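ZYG-9 (PDB 2OF3) organizes microtubules and spindle poles during mitosis and meiosis in one-cell stage embryos of Caenorhabditis elegans. Local coordinates at residues S80-S85 and R119-P124; A132-L137 and N157-V162; V113-I118 and R153-V158. One frame throughout, in Å; residues are numbered along the deposited sequence.

Interaction 1 of 3, residues S80-S85 and R119-P124; sequences SLLSNS and RDTETP
Leu82 points its branched end at two threonine hydroxyls, one on each of Thr121 and Thr123. It meets Thr121 tip to tip. Leu82 CD1 lies 3.9 Å from Thr121 CG2, methyl against methyl. Leu82 CD2 lies 3.8 Å from Thr123 OG1, and there the two side chains run at a slant. Leu82 CD2 is also 3.9 Å from Thr121 OG1. Thr121 OG1 is set between its own backbone N and carbonyl carbon (chi1 61°), which leaves CG2 beside the backbone N, where it meets the leucine. Thr121 OG1 and Thr123 OG1 lie 2.6 Å apart, close enough for a hydrogen bond, though this one is not settled. Helix 101-120 ends here in a Schellman motif with Glu122 at positive phi (53°). The turn brings Thr123 back beside Thr121, so both face Leu82. Ile118 also touches Leu82 from this helix. With an alanine here both methyl groups would be gone, and the threonine pair is likely to lose its apolar cover on this side. The contact is small and lies at the surface. No hydrogen bond or salt bridge crosses it, so van der Waals packing of a leucine on a polar turn is what joins the two ends.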
loop_
_atom_site.group_PDB
_atom_site.type_symbol
_atom_site.label_atom_id
_atom_site.label_comp_id
_atom_site.label_asym_id
_atom_site.label_seq_id
_atom_site.Cartn_x
_atom_site.Cartn_y
_atom_site.Cartn_z
ATOM N N SER A 80 -5.699 9.328 -19.316
ATOM C CA SER A 80 -4.227 9.210 -19.396
ATOM C C SER A 80 -3.619 8.649 -18.146
ATOM O O SER A 80 -2.763 7.770 -18.228
ATOM C CB SER A 80 -3.604 10.561 -19.725
ATOM O OG SER A 80 -4.072 10.905 -21.049
ATOM N N LEU A 81 -4.041 9.152 -16.989
ATOM C CA LEU A 81 -3.613 8.621 -15.705
ATOM C C LEU A 81 -4.053 7.172 -15.520
ATOM O O LEU A 81 -3.242 6.383 -15.040
ATOM C CB LEU A 81 -4.121 9.490 -14.528
ATOM C CG LEU A 81 -3.695 10.974 -14.555
ATOM C CD1 LEU A 81 -4.318 11.653 -13.338
ATOM C CD2 LEU A 81 -2.170 11.146 -14.465
ATOM N N LEU A 82 -5.314 6.830 -15.863
ATOM C CA LEU A 82 -5.798 5.449 -15.797
ATOM C C LEU A 82 -5.034 4.477 -16.722
ATOM O O LEU A 82 -4.640 3.370 -16.276
ATOM C CB LEU A 82 -7.285 5.362 -16.185
ATOM C CG LEU A 82 -8.185 5.672 -15.023
ATOM C CD1 LEU A 82 -9.550 5.873 -15.639
ATOM C CD2 LEU A 82 -8.193 4.509 -13.919
ATOM N N SER A 83 -4.841 4.884 -17.989
ATOM C CA SER A 83 -4.178 4.044 -18.996
ATOM C C SER A 83 -2.769 3.678 -18.547
ATOM O O SER A 83 -2.273 2.610 -18.887
ATOM C CB SER A 83 -4.031 4.797 -20.317
ATOM O OG SER A 83 -5.286 4.949 -20.952
ATOM N N ASN A 84 -2.147 4.571 -17.789
ATOM C CA ASN A 84 -0.742 4.460 -17.380
ATOM C C ASN A 84 -0.549 4.311 -15.886
ATOM O O ASN A 84 0.553 4.493 -15.391
ATOM C CB ASN A 84 0.063 5.663 -17.954
ATOM C CG ASN A 84 0.092 5.625 -19.425
ATOM O OD1 ASN A 84 0.767 4.766 -20.032
ATOM N ND2 ASN A 84 -0.711 6.465 -20.049
ATOM N N SER A 85 -1.615 3.938 -15.182
ATOM C CA SER A 85 -1.612 3.876 -13.722
ATOM C C SER A 85 -0.517 2.978 -13.199
ATOM O O SER A 85 0.169 3.330 -12.215
ATOM C CB SER A 85 -2.948 3.396 -13.162
ATOM O OG SER A 85 -3.211 1.997 -13.448
ATOM N N ARG A 119 -10.690 3.371 -8.474
ATOM C CA ARG A 119 -11.901 2.978 -7.719
ATOM C C ARG A 119 -13.203 3.456 -8.415
ATOM O O ARG A 119 -14.103 2.652 -8.699
ATOM C CB ARG A 119 -11.855 3.503 -6.277
ATOM C CG ARG A 119 -13.157 3.163 -5.494
ATOM C CD ARG A 119 -13.285 4.043 -4.247
ATOM N NE ARG A 119 -13.372 5.423 -4.685
ATOM C CZ ARG A 119 -13.099 6.487 -3.937
ATOM N NH1 ARG A 119 -12.707 6.370 -2.654
ATOM N NH2 ARG A 119 -13.208 7.693 -4.498
ATOM N N ASP A 120 -13.297 4.757 -8.687
ATOM C CA ASP A 120 -14.515 5.349 -9.319
ATOM C C ASP A 120 -14.895 4.764 -10.661
ATOM O O ASP A 120 -16.097 4.700 -10.971
ATOM C CB ASP A 120 -14.376 6.876 -9.444
ATOM C CG ASP A 120 -14.232 7.537 -8.110
ATOM O OD1 ASP A 120 -14.594 6.946 -7.052
ATOM O OD2 ASP A 120 -13.742 8.663 -8.064
ATOM N N THR A 121 -13.921 4.351 -11.464
ATOM C CA THR A 121 -14.244 3.825 -12.764
ATOM C C THR A 121 -14.414 2.317 -12.709
ATOM O O THR A 121 -14.683 1.711 -13.726
ATOM C CB THR A 121 -13.191 4.164 -13.797
ATOM O OG1 THR A 121 -11.916 3.599 -13.424
ATOM C CG2 THR A 121 -13.059 5.652 -13.896
ATOM N N GLU A 122 -14.256 1.716 -11.522
ATOM C CA GLU A 122 -14.243 0.281 -11.387
ATOM C C GLU A 122 -13.239 -0.390 -12.319
ATOM O O GLU A 122 -13.526 -1.457 -12.869
ATOM C CB GLU A 122 -15.651 -0.287 -11.601
ATOM C CG GLU A 122 -16.582 0.306 -10.572
ATOM C CD GLU A 122 -17.952 -0.319 -10.586
ATOM O OE1 GLU A 122 -18.072 -1.568 -10.741
ATOM O OE2 GLU A 122 -18.909 0.464 -10.418
ATOM N N THR A 123 -12.064 0.223 -12.482
ATOM C CA THR A 123 -11.009 -0.362 -13.293
ATOM C C THR A 123 -10.384 -1.513 -12.513
ATOM O O THR A 123 -9.999 -1.332 -11.348
ATOM C CB THR A 123 -9.966 0.696 -13.659
ATOM O OG1 THR A 123 -10.590 1.642 -14.542
ATOM C CG2 THR A 123 -8.780 0.072 -14.391
ATOM N N PRO A 124 -10.292 -2.717 -13.131
ATOM C CA PRO A 124 -9.654 -3.800 -12.356
ATOM C C PRO A 124 -8.144 -3.537 -12.157
ATOM O O PRO A 124 -7.467 -3.001 -13.047
ATOM C CB PRO A 124 -9.876 -5.043 -13.215
ATOM C CG PRO A 124 -10.748 -4.635 -14.353
ATOM C CD PRO A 124 -10.698 -3.147 -14.487
#

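Interaction 2 of 3, residues A132-L137 and N157-V162; sequences AFVPYL and NVLSDV
This is a buried apolar contact between two helices, close to the centre of the chain. Leu159 of helix 146-163 meets Phe133, Val134 and Leu137 of helix 127-139. The segments run roughly antiparallel, at 147°, with axes 12.3 Å apart. At that spacing the side chains must bridge the distance, and one methyl does most of the work. Leu159 CD1 lies 3.9 Å from Val134 CG2, and the two side chains pass in opposite directions. Leu159 CD1 also meets Leu137 CD2 tip to tip at 3.9 Å. At the edge of the Phe133 ring, near the ring plane, Leu159 CD1 lies 4.0 Å from Phe133 CE2. The Phe133 and Leu159 side chains cross at about a right angle. Phe133 has CG anti to the backbone N (chi1 180°), which sends the ring out toward Leu159. One face of that ring carries Leu137 CB, 4.0 Å above the plane and offset toward the rim. Three side chains of one helix thus gather round one leucine of the other. Helix 85-95 packs on Phe133 through Leu89 and Thr93, and helix 101-120 adds Cys111. Met168 of helix 165-174 touches both Val134 and Leu159.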
loop_
_atom_site.group_PDB
_atom_site.type_symbol
_atom_site.label_atom_id
_atom_site.label_comp_id
_atom_site.label_asym_id
_atom_site.label_seq_id
_atom_site.Cartn_x
_atom_site.Cartn_y
_atom_site.Cartn_z
ATOM N N ALA A 132 3.146 -4.647 -7.194
ATOM C CA ALA A 132 4.186 -3.643 -7.546
ATOM C C ALA A 132 4.055 -2.369 -6.717
ATOM O O ALA A 132 5.017 -1.673 -6.560
ATOM C CB ALA A 132 4.100 -3.278 -9.044
ATOM N N PHE A 133 2.869 -2.034 -6.203
ATOM C CA PHE A 133 2.697 -0.731 -5.550
ATOM C C PHE A 133 2.576 -0.822 -4.022
ATOM O O PHE A 133 3.289 -0.121 -3.284
ATOM C CB PHE A 133 1.476 0.035 -6.115
ATOM C CG PHE A 133 1.267 1.401 -5.439
ATOM C CD1 PHE A 133 2.277 2.380 -5.471
ATOM C CD2 PHE A 133 0.099 1.696 -4.784
ATOM C CE1 PHE A 133 2.105 3.667 -4.845
ATOM C CE2 PHE A 133 -0.086 2.975 -4.156
ATOM C CZ PHE A 133 0.926 3.928 -4.176
ATOM N N VAL A 134 1.653 -1.656 -3.563
ATOM C CA VAL A 134 1.256 -1.691 -2.157
ATOM C C VAL A 134 2.396 -1.961 -1.187
ATOM O O VAL A 134 2.471 -1.253 -0.201
ATOM C CB VAL A 134 0.004 -2.608 -1.915
ATOM C CG1 VAL A 134 -0.344 -2.710 -0.349
ATOM C CG2 VAL A 134 -1.174 -2.046 -2.704
ATOM N N PRO A 135 3.261 -2.981 -1.415
ATOM C CA PRO A 135 4.351 -3.223 -0.486
ATOM C C PRO A 135 5.252 -2.019 -0.281
ATOM O O PRO A 135 5.793 -1.813 0.862
ATOM C CB PRO A 135 5.088 -4.446 -1.103
ATOM C CG PRO A 135 4.008 -5.178 -1.792
ATOM C CD PRO A 135 3.229 -4.028 -2.444
ATOM N N TYR A 136 5.408 -1.192 -1.315
ATOM C CA TYR A 136 6.261 0.005 -1.138
ATOM C C TYR A 136 5.512 1.130 -0.475
ATOM O O TYR A 136 6.108 1.881 0.294
ATOM C CB TYR A 136 6.815 0.489 -2.466
ATOM C CG TYR A 136 7.622 -0.601 -3.097
ATOM C CD1 TYR A 136 8.888 -0.908 -2.604
ATOM C CD2 TYR A 136 7.083 -1.368 -4.149
ATOM C CE1 TYR A 136 9.648 -1.980 -3.155
ATOM C CE2 TYR A 136 7.818 -2.463 -4.722
ATOM C CZ TYR A 136 9.088 -2.729 -4.206
ATOM O OH TYR A 136 9.793 -3.755 -4.746
ATOM N N LEU A 137 4.215 1.269 -0.770
ATOM C CA LEU A 137 3.396 2.298 -0.101
ATOM C C LEU A 137 3.389 2.040 1.392
ATOM O O LEU A 137 3.399 3.010 2.191
ATOM C CB LEU A 137 1.962 2.322 -0.622
ATOM C CG LEU A 137 0.986 3.268 0.092
ATOM C CD1 LEU A 137 1.224 4.743 -0.329
ATOM C CD2 LEU A 137 -0.391 2.816 -0.257
ATOM N N ASN A 157 -6.863 3.162 2.343
ATOM C CA ASN A 157 -8.334 2.989 2.477
ATOM C C ASN A 157 -9.036 2.918 1.116
ATOM O O ASN A 157 -9.994 2.144 0.939
ATOM C CB ASN A 157 -8.963 4.130 3.329
ATOM C CG ASN A 157 -8.659 3.999 4.823
ATOM O OD1 ASN A 157 -8.214 2.937 5.306
ATOM N ND2 ASN A 157 -8.895 5.097 5.577
ATOM N N VAL A 158 -8.563 3.679 0.141
ATOM C CA VAL A 158 -9.087 3.528 -1.250
ATOM C C VAL A 158 -8.718 2.154 -1.879
ATOM O O VAL A 158 -9.577 1.456 -2.440
ATOM C CB VAL A 158 -8.610 4.702 -2.163
ATOM C CG1 VAL A 158 -9.158 4.570 -3.570
ATOM C CG2 VAL A 158 -9.047 6.063 -1.534
ATOM N N LEU A 159 -7.459 1.749 -1.759
ATOM C CA LEU A 159 -7.022 0.468 -2.274
ATOM C C LEU A 159 -7.734 -0.701 -1.626
ATOM O O LEU A 159 -7.963 -1.710 -2.270
ATOM C CB LEU A 159 -5.504 0.300 -2.055
ATOM C CG LEU A 159 -4.605 1.099 -2.985
ATOM C CD1 LEU A 159 -3.183 1.243 -2.402
ATOM C CD2 LEU A 159 -4.583 0.396 -4.335
ATOM N N SER A 160 -8.063 -0.603 -0.341
ATOM C CA SER A 160 -8.801 -1.660 0.359
ATOM C C SER A 160 -10.147 -1.835 -0.314
ATOM O O SER A 160 -10.651 -2.943 -0.366
ATOM C CB SER A 160 -9.052 -1.287 1.836
ATOM O OG SER A 160 -7.860 -1.148 2.592
ATOM N N ASP A 161 -10.754 -0.761 -0.794
ATOM C CA ASP A 161 -12.009 -0.871 -1.533
ATOM C C ASP A 161 -11.828 -1.524 -2.875
ATOM O O ASP A 161 -12.658 -2.309 -3.250
ATOM C CB ASP A 161 -12.680 0.485 -1.770
ATOM C CG ASP A 161 -13.326 1.056 -0.501
ATOM O OD1 ASP A 161 -13.622 0.279 0.453
ATOM O OD2 ASP A 161 -13.556 2.301 -0.458
ATOM N N VAL A 162 -10.773 -1.171 -3.608
ATOM C CA VAL A 162 -10.487 -1.734 -4.928
ATOM C C VAL A 162 -10.053 -3.205 -4.822
ATOM O O VAL A 162 -10.617 -4.092 -5.531
ATOM C CB VAL A 162 -9.350 -0.941 -5.617
ATOM C CG1 VAL A 162 -8.968 -1.592 -6.909
ATOM C CG2 VAL A 162 -9.771 0.515 -5.856
#

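Interaction 3 of 3, residues V113-I118 and R153-V158; sequences VIVELI and RDIVNV
The shortest polar bond here is a backbone one, from Asn157 N to Arg153 O at 2.8 Å, in the helix that lays Val158 against Val115. No hydrogen bond spans the two segments. Val158 does most of the packing on its side. Its CG1 is anti to the backbone N (chi1 -179°) and reaches over the backbone of helix 101-120, where Val158 CG1 lies 3.4 Å from Val115 O. Val158 CG1 lies 3.6 Å from Val115 CG2. The two valine side chains meet at a slant. Val115 and Val158 have their CA atoms 6.4 Å apart. Val115 CG2 takes the crowded position between its backbone N and carbonyl carbon, and from there it also touches Ile155 CG2 at 4.0 Å. Glu116 joins with the aliphatic part of its extended chain. Glu116 CG lies 4.2 Å from Val158 CG2, and the two side chains cross at about a right angle. Arg119 of the same helix packs on Val158 too. The segments run nearly parallel, at 17°, with axes 9.4 Å apart. Segment 132-137 of helix 127-139, which lies between them in sequence, runs roughly antiparallel to segment 157-162. Near-parallel helices packed side by side after an intervening reversed helix are typical of the HEAT-like helical stacks of TOG domains.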
loop_
_atom_site.group_PDB
_atom_site.type_symbol
_atom_site.label_atom_id
_atom_site.label_comp_id
_atom_site.label_asym_id
_atom_site.label_seq_id
_atom_site.Cartn_x
_atom_site.Cartn_y
_atom_site.Cartn_z
ATOM N N VAL A 113 -4.999 10.431 -6.290
ATOM C CA VAL A 113 -5.807 10.730 -7.459
ATOM C C VAL A 113 -5.921 9.481 -8.320
ATOM O O VAL A 113 -6.996 9.151 -8.819
ATOM C CB VAL A 113 -5.115 11.928 -8.217
ATOM C CG1 VAL A 113 -5.349 11.933 -9.672
ATOM C CG2 VAL A 113 -5.527 13.294 -7.581
ATOM N N ILE A 114 -4.804 8.787 -8.522
ATOM C CA ILE A 114 -4.779 7.575 -9.358
ATOM C C ILE A 114 -5.662 6.455 -8.770
ATOM O O ILE A 114 -6.498 5.888 -9.481
ATOM C CB ILE A 114 -3.300 7.059 -9.622
ATOM C CG1 ILE A 114 -2.562 7.958 -10.631
ATOM C CG2 ILE A 114 -3.299 5.615 -10.179
ATOM C CD1 ILE A 114 -1.067 7.686 -10.626
ATOM N N VAL A 115 -5.522 6.159 -7.479
ATOM C CA VAL A 115 -6.326 5.072 -6.868
ATOM C C VAL A 115 -7.825 5.430 -6.752
ATOM O O VAL A 115 -8.683 4.544 -6.912
ATOM C CB VAL A 115 -5.720 4.523 -5.520
ATOM C CG1 VAL A 115 -4.289 4.099 -5.751
ATOM C CG2 VAL A 115 -5.776 5.603 -4.400
ATOM N N GLU A 116 -8.127 6.713 -6.531
ATOM C CA GLU A 116 -9.543 7.206 -6.668
ATOM C C GLU A 116 -10.136 7.052 -8.052
ATOM O O GLU A 116 -11.266 6.601 -8.157
ATOM C CB GLU A 116 -9.650 8.637 -6.217
ATOM C CG GLU A 116 -9.840 8.651 -4.722
ATOM C CD GLU A 116 -9.741 10.039 -4.140
ATOM O OE1 GLU A 116 -9.300 10.977 -4.871
ATOM O OE2 GLU A 116 -10.053 10.156 -2.939
ATOM N N LEU A 117 -9.370 7.345 -9.115
ATOM C CA LEU A 117 -9.837 7.108 -10.476
ATOM C C LEU A 117 -10.004 5.646 -10.785
ATOM O O LEU A 117 -10.991 5.245 -11.436
ATOM C CB LEU A 117 -8.859 7.709 -11.510
ATOM C CG LEU A 117 -8.925 9.228 -11.770
ATOM C CD1 LEU A 117 -7.634 9.690 -12.554
ATOM C CD2 LEU A 117 -10.217 9.509 -12.525
ATOM N N ILE A 118 -9.072 4.808 -10.316
ATOM C CA ILE A 118 -9.247 3.356 -10.449
ATOM C C ILE A 118 -10.522 2.925 -9.725
ATOM O O ILE A 118 -11.370 2.183 -10.307
ATOM C CB ILE A 118 -8.011 2.594 -9.899
ATOM C CG1 ILE A 118 -6.782 2.860 -10.770
ATOM C CG2 ILE A 118 -8.296 1.030 -9.746
ATOM C CD1 ILE A 118 -5.410 2.382 -10.071
ATOM N N ARG A 153 -2.499 6.449 4.912
ATOM C CA ARG A 153 -3.624 5.604 5.257
ATOM C C ARG A 153 -4.809 5.897 4.421
ATOM O O ARG A 153 -5.567 4.971 4.112
ATOM C CB ARG A 153 -4.025 5.691 6.737
ATOM C CG ARG A 153 -5.426 5.124 7.058
ATOM C CD ARG A 153 -5.610 3.546 6.786
ATOM N NE ARG A 153 -5.492 2.966 8.093
ATOM C CZ ARG A 153 -6.442 2.600 8.967
ATOM N NH1 ARG A 153 -7.764 2.471 8.739
ATOM N NH2 ARG A 153 -5.962 2.235 10.113
ATOM N N ASP A 154 -5.009 7.156 4.034
ATOM C CA ASP A 154 -6.131 7.497 3.121
ATOM C C ASP A 154 -5.982 6.796 1.778
ATOM O O ASP A 154 -6.992 6.353 1.201
ATOM C CB ASP A 154 -6.240 9.005 2.856
ATOM C CG ASP A 154 -6.602 9.813 4.112
ATOM O OD1 ASP A 154 -7.306 9.257 5.018
ATOM O OD2 ASP A 154 -6.167 10.994 4.191
ATOM N N ILE A 155 -4.754 6.682 1.275
ATOM C CA ILE A 155 -4.533 5.888 0.015
ATOM C C ILE A 155 -4.770 4.390 0.268
ATOM O O ILE A 155 -5.403 3.730 -0.504
ATOM C CB ILE A 155 -3.105 6.117 -0.609
ATOM C CG1 ILE A 155 -2.929 7.554 -1.070
ATOM C CG2 ILE A 155 -2.786 5.118 -1.773
ATOM C CD1 ILE A 155 -1.472 7.990 -0.919
ATOM N N VAL A 156 -4.301 3.863 1.388
ATOM C CA VAL A 156 -4.573 2.475 1.742
ATOM C C VAL A 156 -6.079 2.236 1.787
ATOM O O VAL A 156 -6.533 1.186 1.366
ATOM C CB VAL A 156 -3.920 2.123 3.078
ATOM C CG1 VAL A 156 -4.358 0.707 3.520
ATOM C CG2 VAL A 156 -2.378 2.152 2.939
ATOM N N ASN A 157 -6.863 3.162 2.343
ATOM C CA ASN A 157 -8.334 2.989 2.477
ATOM C C ASN A 157 -9.036 2.918 1.116
ATOM O O ASN A 157 -9.994 2.144 0.939
ATOM C CB ASN A 157 -8.963 4.130 3.329
ATOM C CG ASN A 157 -8.659 3.999 4.823
ATOM O OD1 ASN A 157 -8.214 2.937 5.306
ATOM N ND2 ASN A 157 -8.895 5.097 5.577
ATOM N N VAL A 158 -8.563 3.679 0.141
ATOM C CA VAL A 158 -9.087 3.528 -1.250
ATOM C C VAL A 158 -8.718 2.154 -1.879
ATOM O O VAL A 158 -9.577 1.456 -2.440
ATOM C CB VAL A 158 -8.610 4.702 -2.163
ATOM C CG1 VAL A 158 -9.158 4.570 -3.570
ATOM C CG2 VAL A 158 -9.047 6.063 -1.534
#

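In the fold
From the N terminus, segment 80-85 comes first. Interaction 1 closes the loop from there to 119-124, past helix 85-95 and most of helix 101-120. Interaction 3 opens inside that loop, at 113-118, and closes beyond it at 153-158. The two therefore cross, and both use helix 101-120. Interaction 2 opens at 132-137, after interaction 1 has closed and within the span of interaction 3. It ends on helix 146-163 as well, sharing Asn157 and Val158 with interaction 3. Helix 146-163 is thus tied to helices 101-120 and 127-139. Arg119 packs on Val162, which joins interaction 1 to interaction 2. Together they link helices 78-83, 101-120, 127-139 and 146-163.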